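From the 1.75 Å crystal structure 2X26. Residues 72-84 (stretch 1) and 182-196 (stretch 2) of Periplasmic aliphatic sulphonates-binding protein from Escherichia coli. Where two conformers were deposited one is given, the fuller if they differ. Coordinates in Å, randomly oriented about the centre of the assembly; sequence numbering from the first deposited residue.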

ATOM      1  N   ALA A  72      -4.717   9.181 -14.990  1.00 10.19           N
ATOM      2  CA  ALA A  72      -4.952   9.890 -13.738  1.00 10.32           C
ATOM      3  C   ALA A  72      -3.698  10.656 -13.336  1.00 11.28           C
ATOM      4  O   ALA A  72      -2.558  10.167 -13.515  1.00 13.00           O
ATOM      5  CB  ALA A  72      -5.439   8.975 -12.649  1.00  9.18           C
ATOM      6  N   ASP A  73      -3.879  11.882 -12.865  1.00 11.41           N
ATOM      7  CA  ASP A  73      -2.723  12.734 -12.535  1.00 12.55           C
ATOM      8  C   ASP A  73      -2.364  12.599 -11.042  1.00 13.28           C
ATOM      9  O   ASP A  73      -1.791  13.508 -10.439  1.00 17.21           O
ATOM     10  CB  ASP A  73      -2.979  14.197 -12.902  1.00 13.53           C
ATOM     11  CG  ASP A  73      -1.705  15.079 -12.805  1.00 16.35           C
ATOM     12  OD1 ASP A  73      -0.553  14.569 -12.906  1.00 21.96           O
ATOM     13  OD2 ASP A  73      -1.867  16.309 -12.619  1.00 20.59           O
ATOM     14  N   LEU A  74      -2.620  11.443 -10.472  1.00 10.96           N
ATOM     15  CA  LEU A  74      -2.391  11.249  -9.026  1.00  8.99           C
ATOM     16  C   LEU A  74      -0.920  11.136  -8.715  1.00  8.46           C
ATOM     17  O   LEU A  74      -0.202  10.433  -9.421  1.00 10.37           O
ATOM     18  CB  LEU A  74      -3.041   9.968  -8.609  1.00 10.19           C
ATOM     19  CG  LEU A  74      -4.485   9.900  -9.029  1.00 11.53           C
ATOM     20  CD1 LEU A  74      -5.005   8.508  -8.610  1.00 15.18           C
ATOM     21  CD2 LEU A  74      -5.306  11.022  -8.362  1.00 16.04           C
ATOM     22  N   VAL A  75      -0.454  11.820  -7.679  1.00  5.86           N
ATOM     23  CA  VAL A  75       0.984  11.913  -7.419  1.00  4.60           C
ATOM     24  C   VAL A  75       1.334  11.078  -6.211  1.00  5.61           C
ATOM     25  O   VAL A  75       0.512  10.967  -5.263  1.00  5.40           O
ATOM     26  CB  VAL A  75       1.434  13.362  -7.195  1.00  6.56           C
ATOM     27  CG1 VAL A  75       1.276  14.151  -8.490  1.00  5.83           C
ATOM     28  CG2 VAL A  75       0.685  14.057  -6.062  1.00  5.15           C
ATOM     29  N   TYR A  76       2.551  10.510  -6.232  1.00  4.23           N
ATOM     30  CA  TYR A  76       3.084   9.799  -5.077  1.00  4.45           C
ATOM     31  C   TYR A  76       3.632  10.835  -4.099  1.00  5.84           C
ATOM     32  O   TYR A  76       4.601  11.545  -4.414  1.00  6.96           O
ATOM     33  CB  TYR A  76       4.226   8.888  -5.514  1.00  5.20           C
ATOM     34  CG  TYR A  76       3.867   7.836  -6.537  1.00  3.12           C
ATOM     35  CD1 TYR A  76       3.398   6.561  -6.140  1.00  6.84           C
ATOM     36  CD2 TYR A  76       4.042   8.072  -7.872  1.00  5.23           C
ATOM     37  CE1 TYR A  76       3.079   5.567  -7.090  1.00  5.15           C
ATOM     38  CE2 TYR A  76       3.724   7.100  -8.848  1.00  5.90           C
ATOM     39  CZ  TYR A  76       3.241   5.849  -8.443  1.00  9.15           C
ATOM     40  OH  TYR A  76       2.941   4.872  -9.383  1.00  6.06           O
ATOM     41  N   VAL A  77       3.009  10.940  -2.943  1.00  4.61           N
ATOM     42  CA  VAL A  77       3.445  11.890  -1.938  1.00  6.19           C
ATOM     43  C   VAL A  77       4.394  11.265  -0.893  1.00  6.23           C
ATOM     44  O   VAL A  77       5.134  11.996  -0.232  1.00  8.08           O
ATOM     45  CB  VAL A  77       2.281  12.653  -1.215  1.00  6.10           C
ATOM     46  CG1 VAL A  77       1.601  13.720  -2.153  1.00  7.55           C
ATOM     47  CG2 VAL A  77       1.271  11.675  -0.545  1.00  6.30           C
ATOM     48  N   GLY A  78       4.366   9.944  -0.732  1.00  6.71           N
ATOM     49  CA  GLY A  78       5.180   9.291   0.307  1.00  5.85           C
ATOM     50  C   GLY A  78       5.305   7.821   0.009  1.00  5.75           C
ATOM     51  O   GLY A  78       4.432   7.229  -0.622  1.00  5.24           O
ATOM     52  N   VAL A  79       6.354   7.203   0.538  1.00  5.75           N
ATOM     53  CA  VAL A  79       6.550   5.738   0.351  1.00  5.95           C
ATOM     54  C   VAL A  79       6.998   5.100   1.680  1.00  7.22           C
ATOM     55  O   VAL A  79       7.696   5.719   2.512  1.00  7.24           O
ATOM     56  CB  VAL A  79       7.596   5.427  -0.784  1.00  7.18           C
ATOM     57  CG1 VAL A  79       9.000   6.051  -0.452  1.00  6.40           C
ATOM     58  CG2 VAL A  79       7.689   3.908  -1.078  1.00  6.60           C
ATOM     59  N   GLU A  80       6.524   3.885   1.912  1.00  6.82           N
ATOM     60  CA  GLU A  80       6.923   3.058   3.086  1.00  8.88           C
ATOM     61  C   GLU A  80       7.799   1.916   2.573  1.00  9.57           C
ATOM     62  O   GLU A  80       7.668   1.519   1.405  1.00  8.49           O
ATOM     63  CB  GLU A  80       5.668   2.434   3.691  1.00 10.32           C
ATOM     64  CG  GLU A  80       4.734   3.453   4.241  1.00 10.72           C
ATOM     65  CD  GLU A  80       3.329   2.984   4.603  1.00 15.12           C
ATOM     66  OE1 GLU A  80       2.535   2.429   3.782  1.00 17.58           O
ATOM     67  OE2 GLU A  80       2.941   3.330   5.711  1.00 12.10           O
ATOM     68  N   PRO A  81       8.611   1.311   3.455  1.00  8.58           N
ATOM     69  CA  PRO A  81       9.503   0.233   2.980  1.00  8.84           C
ATOM     70  C   PRO A  81       8.716  -0.968   2.508  1.00  9.20           C
ATOM     71  O   PRO A  81       7.628  -1.189   2.970  1.00  9.36           O
ATOM     72  CB  PRO A  81      10.308  -0.152   4.229  1.00  9.08           C
ATOM     73  CG  PRO A  81      10.126   1.048   5.214  1.00 10.11           C
ATOM     74  CD  PRO A  81       8.755   1.591   4.899  1.00  9.11           C
ATOM     75  N   PRO A  82       9.292  -1.755   1.615  1.00 10.55           N
ATOM     76  CA  PRO A  82       8.647  -2.985   1.226  1.00 10.63           C
ATOM     77  C   PRO A  82       8.579  -4.004   2.389  1.00  9.27           C
ATOM     78  O   PRO A  82       9.335  -3.893   3.349  1.00  8.56           O
ATOM     79  CB  PRO A  82       9.604  -3.564   0.161  1.00 12.09           C
ATOM     80  CG  PRO A  82      10.863  -2.952   0.339  1.00 11.69           C
ATOM     81  CD  PRO A  82      10.652  -1.638   1.072  1.00 11.56           C
ATOM     82  N   LYS A  83       7.674  -4.970   2.246  1.00  8.07           N
ATOM     83  CA  LYS A  83       7.489  -6.012   3.266  1.00  7.87           C
ATOM     84  C   LYS A  83       7.755  -7.346   2.613  1.00  6.80           C
ATOM     85  O   LYS A  83       6.820  -8.109   2.374  1.00  6.92           O
ATOM     86  CB  LYS A  83       6.033  -5.997   3.794  1.00  8.36           C
ATOM     87  CG  LYS A  83       5.595  -4.685   4.472  1.00 12.89           C
ATOM     88  CD  LYS A  83       4.251  -4.872   5.276  1.00 16.21           C
ATOM     89  CE  LYS A  83       3.163  -5.761   4.596  1.00 17.94           C
ATOM     90  NZ  LYS A  83       2.085  -6.415   5.516  1.00 12.04           N
ATOM     91  N   PRO A  84       9.038  -7.674   2.371  1.00  6.30           N
ATOM     92  CA  PRO A  84       9.288  -8.933   1.606  1.00  7.16           C
ATOM     93  C   PRO A  84       8.853 -10.210   2.314  1.00  6.59           C
ATOM     94  O   PRO A  84       8.463 -11.160   1.637  1.00  7.16           O
ATOM     95  CB  PRO A  84      10.791  -8.933   1.405  1.00  6.17           C
ATOM     96  CG  PRO A  84      11.368  -8.034   2.480  1.00  7.93           C
ATOM     97  CD  PRO A  84      10.284  -6.953   2.670  1.00  6.98           C
TER
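Stretch 2 (182-196) NQTGSFYLAARPYAE

How does stretch 2 lie on the beginning of stretch 1? Its extended segment, around residues 186-191, runs antiparallel to the strand around 74-80, with axes 4.6 Å apart at closest approach and N-to-C directions 137° apart, so the pair is strongly twisted. A helix then begins at Arg192, with Ala191 at its N-cap position, and Arg192 reaches back to Asp73. The two form a salt bridge: Arg192 NH2 donates to Asp73 OD1 at 2.8 Å, while Arg192 NE makes a weak hydrogen bond to Asp73 OD2 at 3.3 Å. The guanidinium also lies with one face over Val75, whose CG1 is 3.5 Å from Arg192 CZ.

What joins the backbones from Val75 to Gly78? Val75 and Ala190 form a hydrogen-bonded pair, Val75 N to Ala190 O at 2.9 Å and Ala190 N to Val75 O at 3.1 Å. Tyr76 then faces Leu189, their CA atoms 4.7 Å apart. Next comes a beta bulge, where the register shifts by one: Val77 N donates to Tyr188 O at 2.9 Å, and Gly78 N adds a weak bond to the same Tyr188 O at 3.4 Å. Tyr188 N returns a bond to Gly78 O at 2.9 Å, restoring the antiparallel pattern.

Which side chains pack along this strand? The ring of Tyr76 turns its edge toward the face of Phe187, centroids 4.6 Å apart and planes at 59°, while Leu189 CD2 covers one face of the Tyr76 ring, 4.0 Å from Tyr76 CD1. Val77 reaches the start of the helix, with Val77 CG1 3.9 Å from Ala195 CB, and also meets Tyr188, with Val77 CG2 3.7 Å from Tyr188 CB. Val79 joins the face of the sheet that carries Tyr76, Phe187 and Leu189, its CG2 3.5 Å from Phe187 CE1.

How does the contact close beyond Val79? Glu80 N donates to Ser186 O at 2.8 Å, and the Glu80 carboxylate accepts two hydroxyls: Ser186 OG donates to Glu80 OE1 at 2.7 Å and Tyr188 OH to Glu80 OE2 at 2.6 Å. Gly185 CA lies 3.1 Å from Glu80 O, so close that a CB on Gly185 would clash with this oxygen. Water 3 bridges Pro81 O and Ser186 OG, donating to each at 2.8 Å. In the loop that follows, Pro82 CB packs 3.6 Å from Gln183 CB, and Pro84 CA approaches Gln183 OE1 at 3.3 Å.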

ATOM      1  N   ASN A 182      13.806  -7.511  -4.725  1.00 19.10           N
ATOM      2  CA  ASN A 182      13.941  -6.033  -4.727  0.50 19.02           C
ATOM      3  C   ASN A 182      12.602  -5.338  -4.918  1.00 18.27           C
ATOM      4  O   ASN A 182      12.317  -4.700  -5.936  1.00 17.83           O
ATOM      5  CB  ASN A 182      14.988  -5.525  -5.731  0.50 19.73           C
ATOM      6  CG  ASN A 182      16.396  -5.919  -5.353  0.50 21.11           C
ATOM      7  OD1 ASN A 182      16.610  -6.880  -4.603  0.50 23.42           O
ATOM      8  ND2 ASN A 182      17.375  -5.184  -5.877  0.50 24.89           N
ATOM      9  N   GLN A 183      11.771  -5.475  -3.900  1.00 16.60           N
ATOM     10  CA  GLN A 183      10.489  -4.834  -3.896  1.00 14.02           C
ATOM     11  C   GLN A 183      10.523  -3.306  -3.668  1.00 13.01           C
ATOM     12  O   GLN A 183      11.491  -2.734  -3.184  1.00 11.72           O
ATOM     13  CB  GLN A 183       9.631  -5.562  -2.889  1.00 15.80           C
ATOM     14  CG  GLN A 183       9.387  -7.009  -3.276  1.00 16.53           C
ATOM     15  CD  GLN A 183       8.333  -7.628  -2.423  1.00 24.62           C
ATOM     16  OE1 GLN A 183       8.409  -7.539  -1.204  1.00 28.29           O
ATOM     17  NE2 GLN A 183       7.326  -8.238  -3.039  1.00 26.68           N
ATOM     18  N   THR A 184       9.428  -2.636  -4.013  1.00  9.39           N
ATOM     19  CA  THR A 184       9.401  -1.159  -4.059  1.00  8.12           C
ATOM     20  C   THR A 184       8.926  -0.453  -2.776  1.00  7.62           C
ATOM     21  O   THR A 184       9.515   0.545  -2.330  1.00  9.86           O
ATOM     22  CB  THR A 184       8.439  -0.778  -5.188  1.00  6.86           C
ATOM     23  OG1 THR A 184       8.976  -1.309  -6.393  1.00  7.63           O
ATOM     24  CG2 THR A 184       8.279   0.777  -5.327  1.00  7.14           C
ATOM     25  N   GLY A 185       7.857  -0.972  -2.195  1.00  6.65           N
ATOM     26  CA  GLY A 185       7.285  -0.331  -1.004  1.00  5.45           C
ATOM     27  C   GLY A 185       5.798  -0.013  -1.251  1.00  5.71           C
ATOM     28  O   GLY A 185       5.283  -0.310  -2.314  1.00  6.45           O
ATOM     29  N   SER A 186       5.103   0.536  -0.252  1.00  5.78           N
ATOM     30  CA  SER A 186       3.707   0.946  -0.488  0.50  5.00           C
ATOM     31  C   SER A 186       3.649   2.443  -0.466  1.00  5.74           C
ATOM     32  O   SER A 186       4.590   3.125  -0.006  1.00  7.45           O
ATOM     33  CB  SER A 186       2.754   0.379   0.559  0.50  4.65           C
ATOM     34  OG  SER A 186       3.237   0.643   1.871  0.50  2.00           O
ATOM     35  N   PHE A 187       2.564   2.987  -0.980  1.00  5.82           N
ATOM     36  CA  PHE A 187       2.540   4.437  -1.255  1.00  6.00           C
ATOM     37  C   PHE A 187       1.387   5.209  -0.648  1.00  6.52           C
ATOM     38  O   PHE A 187       0.350   4.628  -0.264  1.00  6.32           O
ATOM     39  CB  PHE A 187       2.481   4.683  -2.750  1.00  5.26           C
ATOM     40  CG  PHE A 187       3.735   4.289  -3.476  1.00  7.00           C
ATOM     41  CD1 PHE A 187       4.901   5.075  -3.392  1.00  7.21           C
ATOM     42  CD2 PHE A 187       3.743   3.133  -4.220  1.00  3.78           C
ATOM     43  CE1 PHE A 187       6.076   4.733  -4.130  1.00  6.17           C
ATOM     44  CE2 PHE A 187       4.922   2.728  -4.944  1.00  6.42           C
ATOM     45  CZ  PHE A 187       6.095   3.535  -4.892  1.00  8.80           C
ATOM     46  N   TYR A 188       1.600   6.518  -0.514  1.00  5.63           N
ATOM     47  CA  TYR A 188       0.528   7.455  -0.202  1.00  4.67           C
ATOM     48  C   TYR A 188       0.398   8.304  -1.435  1.00  4.95           C
ATOM     49  O   TYR A 188       1.416   8.708  -1.991  1.00  3.79           O
ATOM     50  CB  TYR A 188       0.899   8.324   0.987  1.00  5.13           C
ATOM     51  CG  TYR A 188       0.927   7.481   2.221  1.00  6.00           C
ATOM     52  CD1 TYR A 188       2.074   6.756   2.554  1.00  6.90           C
ATOM     53  CD2 TYR A 188      -0.219   7.355   3.001  1.00  7.08           C
ATOM     54  CE1 TYR A 188       2.069   5.947   3.694  1.00  5.36           C
ATOM     55  CE2 TYR A 188      -0.232   6.552   4.144  1.00  6.18           C
ATOM     56  CZ  TYR A 188       0.926   5.847   4.466  1.00  9.26           C
ATOM     57  OH  TYR A 188       0.917   5.035   5.585  1.00  7.79           O
ATOM     58  N   LEU A 189      -0.850   8.485  -1.886  1.00  4.22           N
ATOM     59  CA  LEU A 189      -1.137   9.298  -3.063  1.00  5.59           C
ATOM     60  C   LEU A 189      -2.134  10.413  -2.786  1.00  5.36           C
ATOM     61  O   LEU A 189      -3.004  10.309  -1.905  1.00  4.97           O
ATOM     62  CB  LEU A 189      -1.654   8.404  -4.211  1.00  5.52           C
ATOM     63  CG  LEU A 189      -0.546   7.425  -4.741  1.00 11.23           C
ATOM     64  CD1 LEU A 189      -0.802   6.085  -4.084  1.00 14.22           C
ATOM     65  CD2 LEU A 189      -0.568   7.368  -6.235  1.00 15.56           C
ATOM     66  N   ALA A 190      -2.018  11.483  -3.574  1.00  5.31           N
ATOM     67  CA  ALA A 190      -2.970  12.586  -3.534  1.00  4.67           C
ATOM     68  C   ALA A 190      -3.137  13.149  -4.912  1.00  5.85           C
ATOM     69  O   ALA A 190      -2.334  12.884  -5.760  1.00  5.31           O
ATOM     70  CB  ALA A 190      -2.460  13.689  -2.613  1.00  5.81           C
ATOM     71  N   ALA A 191      -4.178  13.958  -5.128  1.00  6.67           N
ATOM     72  CA  ALA A 191      -4.224  14.772  -6.335  1.00  7.57           C
ATOM     73  C   ALA A 191      -3.166  15.876  -6.286  1.00  8.50           C
ATOM     74  O   ALA A 191      -2.876  16.448  -5.214  1.00  7.59           O
ATOM     75  CB  ALA A 191      -5.619  15.367  -6.506  1.00  8.71           C
ATOM     76  N   ARG A 192      -2.544  16.152  -7.439  1.00  7.71           N
ATOM     77  CA  ARG A 192      -1.474  17.125  -7.441  1.00  8.50           C
ATOM     78  C   ARG A 192      -1.852  18.510  -6.893  1.00  7.80           C
ATOM     79  O   ARG A 192      -1.093  19.098  -6.118  1.00  6.68           O
ATOM     80  CB  ARG A 192      -0.782  17.188  -8.791  1.00  8.70           C
ATOM     81  CG  ARG A 192       0.454  18.098  -8.812  1.00 12.86           C
ATOM     82  CD  ARG A 192       0.900  18.342 -10.246  1.00 15.68           C
ATOM     83  NE  ARG A 192       0.921  17.095 -11.011  1.00 15.30           N
ATOM     84  CZ  ARG A 192       2.001  16.338 -11.152  1.00 15.39           C
ATOM     85  NH1 ARG A 192       3.151  16.703 -10.558  1.00 14.24           N
ATOM     86  NH2 ARG A 192       1.927  15.192 -11.846  1.00 16.30           N
ATOM     87  N   PRO A 193      -3.040  19.025  -7.229  1.00  7.80           N
ATOM     88  CA  PRO A 193      -3.338  20.366  -6.735  1.00  7.97           C
ATOM     89  C   PRO A 193      -3.459  20.384  -5.222  1.00  7.97           C
ATOM     90  O   PRO A 193      -3.057  21.376  -4.586  1.00  8.78           O
ATOM     91  CB  PRO A 193      -4.704  20.672  -7.386  1.00  8.17           C
ATOM     92  CG  PRO A 193      -4.696  19.916  -8.603  1.00  8.10           C
ATOM     93  CD  PRO A 193      -4.039  18.596  -8.224  1.00  7.79           C
ATOM     94  N   TYR A 194      -3.961  19.296  -4.624  1.00  7.43           N
ATOM     95  CA  TYR A 194      -4.105  19.259  -3.165  1.00  7.24           C
ATOM     96  C   TYR A 194      -2.757  19.180  -2.497  1.00  6.76           C
ATOM     97  O   TYR A 194      -2.564  19.802  -1.467  1.00  6.49           O
ATOM     98  CB  TYR A 194      -4.920  18.035  -2.705  1.00  6.10           C
ATOM     99  CG  TYR A 194      -5.318  17.996  -1.237  1.00  4.92           C
ATOM    100  CD1 TYR A 194      -6.506  18.597  -0.805  1.00  5.87           C
ATOM    101  CD2 TYR A 194      -4.527  17.344  -0.279  1.00  5.05           C
ATOM    102  CE1 TYR A 194      -6.910  18.558   0.540  1.00  4.32           C
ATOM    103  CE2 TYR A 194      -4.914  17.328   1.094  1.00  6.62           C
ATOM    104  CZ  TYR A 194      -6.108  17.918   1.490  1.00  5.22           C
ATOM    105  OH  TYR A 194      -6.530  17.860   2.818  1.00  5.82           O
ATOM    106  N   ALA A 195      -1.848  18.401  -3.076  1.00  6.59           N
ATOM    107  CA  ALA A 195      -0.513  18.265  -2.509  1.00  8.19           C
ATOM    108  C   ALA A 195       0.226  19.627  -2.614  1.00  9.19           C
ATOM    109  O   ALA A 195       0.898  20.032  -1.653  1.00  8.49           O
ATOM    110  CB  ALA A 195       0.237  17.188  -3.246  1.00  9.33           C
ATOM    111  N   GLU A 196       0.090  20.298  -3.767  1.00 10.24           N
ATOM    112  CA  GLU A 196       0.797  21.566  -3.973  0.50 11.14           C
ATOM    113  C   GLU A 196       0.264  22.696  -3.094  1.00 11.38           C
ATOM    114  O   GLU A 196       1.055  23.527  -2.603  1.00 12.70           O
ATOM    115  CB  GLU A 196       0.820  21.938  -5.458  0.50 11.48           C
ATOM    116  CG  GLU A 196       1.731  21.004  -6.267  0.50 12.75           C
ATOM    117  CD  GLU A 196       3.200  21.373  -6.115  0.50 15.60           C
ATOM    118  OE1 GLU A 196       3.485  22.562  -5.850  0.50 15.96           O
ATOM    119  OE2 GLU A 196       4.058  20.480  -6.271  0.50 16.35           O
TER
HETATM  120  O   HOH W   1       0.532   2.850   1.958  1.00 12.95           O
HETATM  121  O   HOH W   2      10.708   1.893   0.029  1.00 22.32           O
HETATM  122  O   HOH W   3       4.933  -1.528   2.474  1.00 13.79           O